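Local coordinates for protein ATP synthase epsilon chain (PDB 5IK2) that forms the epsilon subunit of a bacterial F-type ATP synthase, binds ATP, and probably takes part in making ATP from ADP with the energy of a proton gradient, at residues H[47-52]-H[128-133]; H[79-84]-H[121-126]. The protein carries 2 engineered substitutions. One frame throughout, in Å; residues are numbered along the deposited sequence.

Interaction 1: H[47-52]-H[128-133]; sequences TAPVRI and LQVANS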
loop_
_atom_site.group_PDB
_atom_site.type_symbol
_atom_site.label_atom_id
_atom_site.label_comp_id
_atom_site.label_asym_id
_atom_site.label_seq_id
_atom_site.Cartn_x
_atom_site.Cartn_y
_atom_site.Cartn_z
ATOM N N THR H 47 -59.762 24.832 25.792
ATOM C CA THR H 47 -58.997 24.796 24.551
ATOM C C THR H 47 -59.712 25.696 23.546
ATOM O O THR H 47 -60.783 25.349 23.044
ATOM C CB THR H 47 -58.852 23.359 24.010
ATOM O OG1 THR H 47 -58.090 22.580 24.940
ATOM C CG2 THR H 47 -58.150 23.340 22.653
ATOM N N ALA H 48 -59.123 26.865 23.294
ATOM C CA ALA H 48 -59.739 27.901 22.466
ATOM C C ALA H 48 -58.702 28.944 22.026
ATOM O O ALA H 48 -57.579 28.950 22.541
ATOM C CB ALA H 48 -60.868 28.570 23.239
ATOM N N PRO H 49 -59.063 29.819 21.061
ATOM C CA PRO H 49 -58.155 30.917 20.708
ATOM C C PRO H 49 -58.068 31.987 21.798
ATOM O O PRO H 49 -59.092 32.356 22.375
ATOM C CB PRO H 49 -58.785 31.510 19.435
ATOM C CG PRO H 49 -59.722 30.470 18.931
ATOM C CD PRO H 49 -60.220 29.762 20.151
ATOM N N VAL H 50 -56.852 32.459 22.077
ATOM C CA VAL H 50 -56.624 33.605 22.962
ATOM C C VAL H 50 -56.404 34.832 22.079
ATOM O O VAL H 50 -55.438 34.877 21.316
ATOM C CB VAL H 50 -55.400 33.391 23.882
ATOM C CG1 VAL H 50 -55.147 34.622 24.752
ATOM C CG2 VAL H 50 -55.593 32.151 24.749
ATOM N N ARG H 51 -57.300 35.811 22.184
ATOM C CA ARG H 51 -57.264 37.011 21.344
ATOM C C ARG H 51 -56.661 38.189 22.112
ATOM O O ARG H 51 -57.164 38.566 23.174
ATOM C CB ARG H 51 -58.676 37.335 20.838
ATOM C CG ARG H 51 -58.815 38.653 20.082
ATOM C CD ARG H 51 -59.948 38.622 19.061
ATOM N NE ARG H 51 -61.117 37.863 19.519
ATOM C CZ ARG H 51 -62.059 38.306 20.356
ATOM N NH1 ARG H 51 -62.013 39.536 20.872
ATOM N NH2 ARG H 51 -63.068 37.501 20.687
ATOM N N ILE H 52 -55.577 38.748 21.566
ATOM C CA ILE H 52 -54.875 39.892 22.154
ATOM C C ILE H 52 -55.057 41.106 21.245
ATOM O O ILE H 52 -54.656 41.069 20.081
ATOM C CB ILE H 52 -53.361 39.615 22.321
ATOM C CG1 ILE H 52 -53.131 38.345 23.149
ATOM C CG2 ILE H 52 -52.666 40.806 22.982
ATOM C CD1 ILE H 52 -51.683 37.908 23.221
ATOM N N LEU H 128 -56.881 24.987 13.554
ATOM C CA LEU H 128 -57.453 25.322 12.244
ATOM C C LEU H 128 -58.147 26.690 12.231
ATOM O O LEU H 128 -58.029 27.427 11.253
ATOM C CB LEU H 128 -58.426 24.228 11.782
ATOM C CG LEU H 128 -57.776 22.867 11.491
ATOM C CD1 LEU H 128 -58.803 21.745 11.540
ATOM C CD2 LEU H 128 -57.049 22.874 10.152
ATOM N N GLN H 129 -58.868 27.016 13.307
ATOM C CA GLN H 129 -59.511 28.336 13.462
ATOM C C GLN H 129 -58.507 29.493 13.413
ATOM O O GLN H 129 -58.738 30.493 12.728
ATOM C CB GLN H 129 -60.291 28.421 14.782
ATOM C CG GLN H 129 -61.614 27.671 14.806
ATOM C CD GLN H 129 -62.273 27.692 16.179
ATOM O OE1 GLN H 129 -62.248 28.706 16.881
ATOM N NE2 GLN H 129 -62.870 26.568 16.568
ATOM N N VAL H 130 -57.406 29.346 14.147
ATOM C CA VAL H 130 -56.361 30.375 14.222
ATOM C C VAL H 130 -55.543 30.445 12.921
ATOM O O VAL H 130 -55.051 31.515 12.561
ATOM C CB VAL H 130 -55.453 30.165 15.463
ATOM C CG1 VAL H 130 -54.299 31.161 15.493
ATOM C CG2 VAL H 130 -56.280 30.296 16.739
ATOM N N ALA H 131 -55.410 29.317 12.221
ATOM C CA ALA H 131 -54.750 29.282 10.906
ATOM C C ALA H 131 -55.559 29.993 9.811
ATOM O O ALA H 131 -54.975 30.646 8.944
ATOM C CB ALA H 131 -54.457 27.846 10.495
ATOM N N ASN H 132 -56.887 29.861 9.849
ATOM C CA ASN H 132 -57.779 30.523 8.877
ATOM C C ASN H 132 -57.857 32.049 9.027
ATOM O O ASN H 132 -58.195 32.740 8.062
ATOM C CB ASN H 132 -59.206 29.944 8.943
ATOM C CG ASN H 132 -59.291 28.502 8.462
ATOM O OD1 ASN H 132 -60.028 27.697 9.033
ATOM N ND2 ASN H 132 -58.555 28.173 7.404
ATOM N N SER H 133 -57.571 32.568 10.223
ATOM C CA SER H 133 -57.579 34.021 10.469
ATOM C C SER H 133 -56.473 34.765 9.702
ATOM O O SER H 133 -56.648 35.935 9.346
ATOM C CB SER H 133 -57.472 34.320 11.971
ATOM O OG SER H 133 -56.221 33.914 12.498
#
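Pro-49 of strand 48-54 and Val-130 near the end of helix 114-133 are the residues of 47-52 and 128-133 whose CA atoms come nearest, 6.8 Å apart. The pyrrolidine ring of Pro-49 carries the strand side of the contact. Its CB lies 3.9 Å from Val-130 CG2, and its CG is 4.1 Å from the same methyl. The valine and the proline ring lie alongside, pointing opposite ways. Val-130 CG1 is anti to the backbone N (chi1 176°). CG2 is therefore the branch beside that N, and it is the one that meets the proline. Gln-129 comes from the preceding position on the helix and crosses the proline at about a right angle. Its chain is extended beyond CG, which carries OE1 to 3.7 Å from Pro-49 CG. This is packing of an amide oxygen on ring carbons. The pairing joins the N-terminal beta-sandwich to the second helix of the C-terminal helical hairpin, the compact arrangement in which the hairpin folds against the sandwich. Strand 48-54 is held between strands 57-64 and 19-26. Pro-85 and Ile-88 add apolar cover to buried Val-130, while Gln-129 is at the exposed edge. Within the helix, Ser-133 OG donates to Val-130 O at 2.7 Å. The hydroxyl approaches at 128° to the C=O bond and 34° out of the carbonyl plane.

Interaction 2: H[79-84]-H[121-126]; sequences ADTAEL and LERAEV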
loop_
_atom_site.group_PDB
_atom_site.type_symbol
_atom_site.label_atom_id
_atom_site.label_comp_id
_atom_site.label_asym_id
_atom_site.label_seq_id
_atom_site.Cartn_x
_atom_site.Cartn_y
_atom_site.Cartn_z
ATOM N N ALA H 79 -49.472 26.958 29.057
ATOM C CA ALA H 79 -50.271 25.955 28.336
ATOM C C ALA H 79 -49.423 24.851 27.711
ATOM O O ALA H 79 -48.234 25.037 27.476
ATOM C CB ALA H 79 -51.106 26.634 27.263
ATOM N N ASP H 80 -50.056 23.709 27.437
ATOM C CA ASP H 80 -49.388 22.563 26.799
ATOM C C ASP H 80 -48.858 22.950 25.425
ATOM O O ASP H 80 -47.696 22.696 25.104
ATOM C CB ASP H 80 -50.346 21.372 26.633
ATOM C CG ASP H 80 -50.800 20.773 27.958
ATOM O OD1 ASP H 80 -50.252 21.124 29.025
ATOM O OD2 ASP H 80 -51.721 19.931 27.925
ATOM N N THR H 81 -49.728 23.557 24.621
ATOM C CA THR H 81 -49.366 24.059 23.302
ATOM C C THR H 81 -49.926 25.465 23.091
ATOM O O THR H 81 -51.024 25.782 23.552
ATOM C CB THR H 81 -49.886 23.135 22.187
ATOM O OG1 THR H 81 -51.296 22.941 22.341
ATOM C CG2 THR H 81 -49.190 21.788 22.242
ATOM N N ALA H 82 -49.147 26.295 22.401
ATOM C CA ALA H 82 -49.552 27.647 22.017
ATOM C C ALA H 82 -48.873 28.005 20.696
ATOM O O ALA H 82 -47.647 27.928 20.596
ATOM C CB ALA H 82 -49.182 28.642 23.105
ATOM N N GLU H 83 -49.662 28.368 19.685
ATOM C CA GLU H 83 -49.122 28.729 18.371
ATOM C C GLU H 83 -49.803 29.960 17.785
ATOM O O GLU H 83 -51.027 30.090 17.847
ATOM C CB GLU H 83 -49.269 27.573 17.375
ATOM C CG GLU H 83 -48.515 26.296 17.738
ATOM C CD GLU H 83 -49.353 25.243 18.451
ATOM O OE1 GLU H 83 -50.594 25.371 18.522
ATOM O OE2 GLU H 83 -48.756 24.259 18.935
ATOM N N LEU H 84 -48.993 30.848 17.205
ATOM C CA LEU H 84 -49.477 31.932 16.346
ATOM C C LEU H 84 -49.896 31.321 14.999
ATOM O O LEU H 84 -49.489 30.198 14.691
ATOM C CB LEU H 84 -48.366 32.966 16.125
ATOM C CG LEU H 84 -47.807 33.682 17.361
ATOM C CD1 LEU H 84 -46.431 34.260 17.065
ATOM C CD2 LEU H 84 -48.759 34.770 17.834
ATOM N N LEU H 121 -59.049 16.409 19.683
ATOM C CA LEU H 121 -59.921 16.977 18.645
ATOM C C LEU H 121 -60.072 18.495 18.804
ATOM O O LEU H 121 -60.026 19.231 17.816
ATOM C CB LEU H 121 -61.304 16.306 18.673
ATOM C CG LEU H 121 -62.391 16.821 17.720
ATOM C CD1 LEU H 121 -61.925 16.774 16.272
ATOM C CD2 LEU H 121 -63.671 16.020 17.901
ATOM N N GLU H 122 -60.262 18.948 20.044
ATOM C CA GLU H 122 -60.349 20.382 20.354
ATOM C C GLU H 122 -59.052 21.135 20.044
ATOM O O GLU H 122 -59.096 22.279 19.586
ATOM C CB GLU H 122 -60.739 20.599 21.822
ATOM C CG GLU H 122 -62.204 20.312 22.111
ATOM C CD GLU H 122 -62.537 20.284 23.592
ATOM O OE1 GLU H 122 -61.693 20.688 24.421
ATOM O OE2 GLU H 122 -63.661 19.860 23.929
ATOM N N ARG H 123 -57.912 20.494 20.305
ATOM C CA ARG H 123 -56.596 21.041 19.949
ATOM C C ARG H 123 -56.464 21.241 18.439
ATOM O O ARG H 123 -55.940 22.262 17.992
ATOM C CB ARG H 123 -55.480 20.115 20.446
ATOM C CG ARG H 123 -54.065 20.636 20.231
ATOM C CD ARG H 123 -53.029 19.593 20.617
ATOM N NE ARG H 123 -53.031 19.309 22.053
ATOM C CZ ARG H 123 -52.242 18.417 22.657
ATOM N NH1 ARG H 123 -51.362 17.695 21.961
ATOM N NH2 ARG H 123 -52.330 18.244 23.975
ATOM N N ALA H 124 -56.939 20.262 17.669
ATOM C CA ALA H 124 -56.867 20.303 16.207
ATOM C C ALA H 124 -57.766 21.377 15.598
ATOM O O ALA H 124 -57.328 22.117 14.716
ATOM C CB ALA H 124 -57.214 18.941 15.623
ATOM N N GLU H 125 -59.013 21.456 16.064
ATOM C CA GLU H 125 -59.986 22.429 15.539
ATOM C C GLU H 125 -59.614 23.882 15.863
ATOM O O GLU H 125 -59.802 24.769 15.026
ATOM C CB GLU H 125 -61.403 22.114 16.034
ATOM C CG GLU H 125 -61.987 20.848 15.418
ATOM C CD GLU H 125 -63.424 20.579 15.835
ATOM O OE1 GLU H 125 -63.756 20.764 17.028
ATOM O OE2 GLU H 125 -64.221 20.166 14.966
ATOM N N VAL H 126 -59.090 24.116 17.065
ATOM C CA VAL H 126 -58.620 25.450 17.468
ATOM C C VAL H 126 -57.394 25.882 16.651
ATOM O O VAL H 126 -57.274 27.056 16.298
ATOM C CB VAL H 126 -58.339 25.513 18.991
ATOM C CG1 VAL H 126 -57.592 26.783 19.385
ATOM C CG2 VAL H 126 -59.649 25.431 19.761
#
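Thr-81 and Arg-123 both belong to the ATP site of this protein, as seen in a nucleotide-bound structure; no ATP is bound to this chain here. Their CA atoms are 8.5 Å apart, and the long arginine side chain spans the distance from helix 114-133 to strand 81-83. Arg-123 has CG anti to the backbone N (chi1 -175°) and bends at chi3 (-66°). The chain crosses Thr-81 at about a right angle and runs past its hydroxyl. Thr-81 OG1 lies 4.0 Å from Arg-123 NE and 4.1 Å from Arg-123 CD, too far for a direct hydrogen bond. Ser-64 OG links the two instead, hydrogen-bonding to Thr-81 OG1 and weakly to Arg-123 NE. Asp-80 OD2 is 4.3 Å from Arg-123 NH2, beyond salt-bridge range. The charges are opposite, but the attraction across this gap is probably weak. The stronger partner of Asp-80 OD2 is a polar side chain of another protein chain. Asp-80 and Thr-81 pair together opposite Ser-64, a classic beta bulge where the chain changes direction. Farther along the strand, Glu-83 makes a salt bridge to Arg-127, and both also belong to the ATP-binding residues. Thr-81 and Glu-83 on strand 81-83 thus face arginines on helix 114-133, consistent with the ATP site of this epsilon subunit, between the beta-sandwich and the folded-down helical hairpin.

Both interactions dock helix 114-133 on the same sheet, about 8 Å apart between centres. Interaction 2 is nested along the chain inside the loop closed by interaction 1. They touch directly: Thr-47 CG2 packs 3.4 Å from Glu-122 O, and Ala-48 C lies 3.6 Å from Val-126 CG1. The two bury similar areas but differ in chemistry. Interaction 2 is buried, polar and charged, belongs to the ATP site and meets another protein chain. Interaction 1 uses the part of helix 114-133 closer to the C-terminus, is partly buried, and is mostly apolar packing. The engineered residues, Ala-89 and Ala-92, are at ATP-binding positions outside both contacts.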